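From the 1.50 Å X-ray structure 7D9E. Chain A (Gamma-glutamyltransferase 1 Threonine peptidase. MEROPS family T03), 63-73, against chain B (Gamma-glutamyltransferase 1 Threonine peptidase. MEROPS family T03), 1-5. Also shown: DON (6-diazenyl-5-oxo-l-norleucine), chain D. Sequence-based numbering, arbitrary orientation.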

# COMPACT_ATOMS: atom_id res chain seq x y z
N THR A 63 5.96 14.66 5.86
CA THR A 63 6.02 15.57 4.71
C THR A 63 4.95 15.22 3.69
O THR A 63 4.21 16.09 3.22
CB THR A 63 7.40 15.56 4.07
OG1 THR A 63 8.34 16.18 4.96
CG2 THR A 63 7.42 16.35 2.78
N LEU A 64 4.84 13.93 3.35
CA LEU A 64 3.85 13.52 2.36
C LEU A 64 2.42 13.65 2.86
O LEU A 64 1.50 13.76 2.04
CB LEU A 64 4.15 12.09 1.91
CG LEU A 64 5.50 11.88 1.23
CD1 LEU A 64 5.83 10.39 1.05
CD2 LEU A 64 5.54 12.60 -0.10
N ALA A 65 2.21 13.64 4.19
CA ALA A 65 0.90 13.94 4.75
C ALA A 65 0.47 15.37 4.43
O ALA A 65 -0.74 15.67 4.48
CB ALA A 65 0.93 13.70 6.25
N VAL A 66 1.42 16.23 4.10
CA VAL A 66 1.15 17.58 3.64
C VAL A 66 1.12 17.66 2.12
O VAL A 66 0.18 18.19 1.53
CB VAL A 66 2.20 18.55 4.22
CG1 VAL A 66 1.94 19.96 3.71
CG2 VAL A 66 2.20 18.51 5.74
N THR A 67 2.16 17.15 1.45
CA THR A 67 2.35 17.38 0.03
C THR A 67 1.67 16.35 -0.87
O THR A 67 1.56 16.60 -2.07
CB THR A 67 3.84 17.45 -0.33
OG1 THR A 67 4.44 16.16 -0.15
CG2 THR A 67 4.55 18.49 0.54
N TYR A 68 1.21 15.22 -0.31
CA TYR A 68 0.71 14.21 -1.23
C TYR A 68 -0.62 13.80 -0.50
O TYR A 68 -0.82 12.61 -0.21
CB TYR A 68 1.64 13.04 -1.21
CG TYR A 68 1.64 12.11 -2.41
CD1 TYR A 68 2.45 12.42 -3.48
CD2 TYR A 68 0.72 11.11 -2.59
CE1 TYR A 68 2.52 11.64 -4.60
CE2 TYR A 68 0.74 10.33 -3.76
CZ TYR A 68 1.64 10.62 -4.75
OH TYR A 68 1.70 9.91 -5.93
N PRO A 69 -1.51 14.75 -0.20
CA PRO A 69 -2.68 14.43 0.65
C PRO A 69 -3.66 13.42 0.05
O PRO A 69 -4.55 12.92 0.78
CB PRO A 69 -3.37 15.80 0.82
CG PRO A 69 -2.92 16.60 -0.35
CD PRO A 69 -1.48 16.17 -0.57
N GLU A 70 -3.56 13.12 -1.24
CA GLU A 70 -4.39 12.07 -1.79
C GLU A 70 -4.11 10.73 -1.13
O GLU A 70 -4.97 9.83 -1.17
CB GLU A 70 -4.22 12.00 -3.31
CG GLU A 70 -2.81 11.75 -3.81
CD GLU A 70 -2.01 13.02 -4.10
OE1 GLU A 70 -2.02 13.95 -3.26
OE2 GLU A 70 -1.39 13.08 -5.20
N ALA A 71 -2.93 10.56 -0.53
CA ALA A 71 -2.54 9.26 0.01
C ALA A 71 -1.66 9.36 1.25
O ALA A 71 -1.92 8.68 2.24
CB ALA A 71 -1.84 8.43 -1.07
N GLY A 72 -0.61 10.19 1.21
CA GLY A 72 0.10 10.48 2.43
C GLY A 72 -0.84 11.10 3.44
O GLY A 72 -1.77 11.81 3.07
N ASN A 73 -0.63 10.81 4.72
CA ASN A 73 -1.72 11.08 5.63
C ASN A 73 -1.28 11.03 7.09
O ASN A 73 -0.31 10.37 7.44
CB ASN A 73 -2.81 10.01 5.44
CG ASN A 73 -2.37 8.65 5.93
OD1 ASN A 73 -2.50 8.33 7.11
ND2 ASN A 73 -1.85 7.84 5.01
N THR B 1 -3.20 5.12 -1.67
CA THR B 1 -1.91 4.61 -1.24
C THR B 1 -0.74 5.35 -1.88
O THR B 1 -0.81 5.81 -3.03
CB THR B 1 -1.76 3.11 -1.60
OG1 THR B 1 -2.89 2.35 -1.14
CG2 THR B 1 -0.48 2.53 -1.05
N THR B 2 0.35 5.45 -1.13
CA THR B 2 1.65 5.79 -1.70
C THR B 2 2.71 5.00 -0.95
O THR B 2 2.44 4.41 0.10
CB THR B 2 1.91 7.30 -1.68
OG1 THR B 2 3.03 7.60 -2.50
CG2 THR B 2 2.16 7.84 -0.28
N HIS B 3 3.91 4.97 -1.52
CA HIS B 3 4.99 4.19 -0.97
C HIS B 3 6.27 5.01 -1.07
O HIS B 3 6.51 5.69 -2.07
CB HIS B 3 5.20 2.88 -1.79
CG HIS B 3 6.29 2.04 -1.24
ND1 HIS B 3 6.11 1.22 -0.15
CD2 HIS B 3 7.60 1.96 -1.57
CE1 HIS B 3 7.27 0.67 0.18
NE2 HIS B 3 8.19 1.10 -0.67
N PHE B 4 7.15 4.86 -0.08
CA PHE B 4 8.52 5.34 -0.20
C PHE B 4 9.49 4.32 0.37
O PHE B 4 9.14 3.49 1.22
CB PHE B 4 8.72 6.73 0.43
CG PHE B 4 8.45 6.81 1.90
CD1 PHE B 4 9.44 6.48 2.83
CD2 PHE B 4 7.24 7.25 2.38
CE1 PHE B 4 9.22 6.58 4.18
CE2 PHE B 4 7.00 7.34 3.74
CZ PHE B 4 7.98 7.01 4.63
N SER B 5 10.73 4.39 -0.13
CA SER B 5 11.81 3.48 0.22
C SER B 5 13.03 4.30 0.60
O SER B 5 13.36 5.28 -0.09
CB SER B 5 12.14 2.62 -1.00
OG SER B 5 11.06 1.73 -1.30
O DON D . -4.96 -1.49 1.84
C DON D . -5.26 -1.75 0.55
OXT DON D . -4.91 -2.82 0.06
CA DON D . -5.90 -0.55 -0.12
N DON D . -6.78 0.16 0.78
CB DON D . -4.68 0.20 -0.70
C1E DON D . -5.06 1.53 -1.27
C1D DON D . -3.88 2.05 -2.05
O1J DON D . -2.80 1.43 -2.11
O HOH W 1 2.30 7.11 -5.11
O HOH W 2 -5.03 7.05 -0.35

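The chain A stretch enters as the end of a helix, where the N atoms of V66(A) and T67(A) both bond to the O of T63(A). T63(A) is out of reach of the chain B stretch. L64(A) is the first residue of this stretch to touch it. Its CB points toward the strand, and CD1 lies 3.7 Å from CD2 of F4(B). This is an apolar contact, made obliquely to the phenyl ring. A65(A), V66(A) and T67(A) take no part.

Y68(A) is the first residue to leave helical geometry. Its N still bonds to the O of L64(A) at 2.8 Å. The ring presents one face to T2(B), with CE2 3.8 Å from OG1. The two hydroxyls do not meet directly. Water 1 joins them, donating to OH of Y68(A) at 3.0 Å and lying 2.8 Å from OG1 of T2(B).

P69(A) stays clear. E70(A) has almost no direct contact, but its O lies 2.9 Å from water 2, within hydrogen-bonding distance. The same water accepts from N of T1(B) at 3.0 Å, so it lies between the two backbones.

A71(A) is held by a turn, its N bonded to the O of Y68(A) at 3.0 Å. Its CB points toward chain B and packs 3.4 Å from C of T1(B) and 3.7 Å from N of T2(B). The CB of T1(B) points away, and its OG1 is covalently bound to DON, 1.4 Å from C1D. A71(A) therefore packs against the backbone of the modified residue.

The N of G72(A) lies 3.9 Å from the methyl CG2 of T2(B), a packing contact. A CB here would clash with O of L64(A). N73(A) makes no contact across, but its ND2 donates to the O of A71(A) at 2.9 Å.

No direct hydrogen bond crosses between the stretches. Packing and two waters between the stretches make the contact.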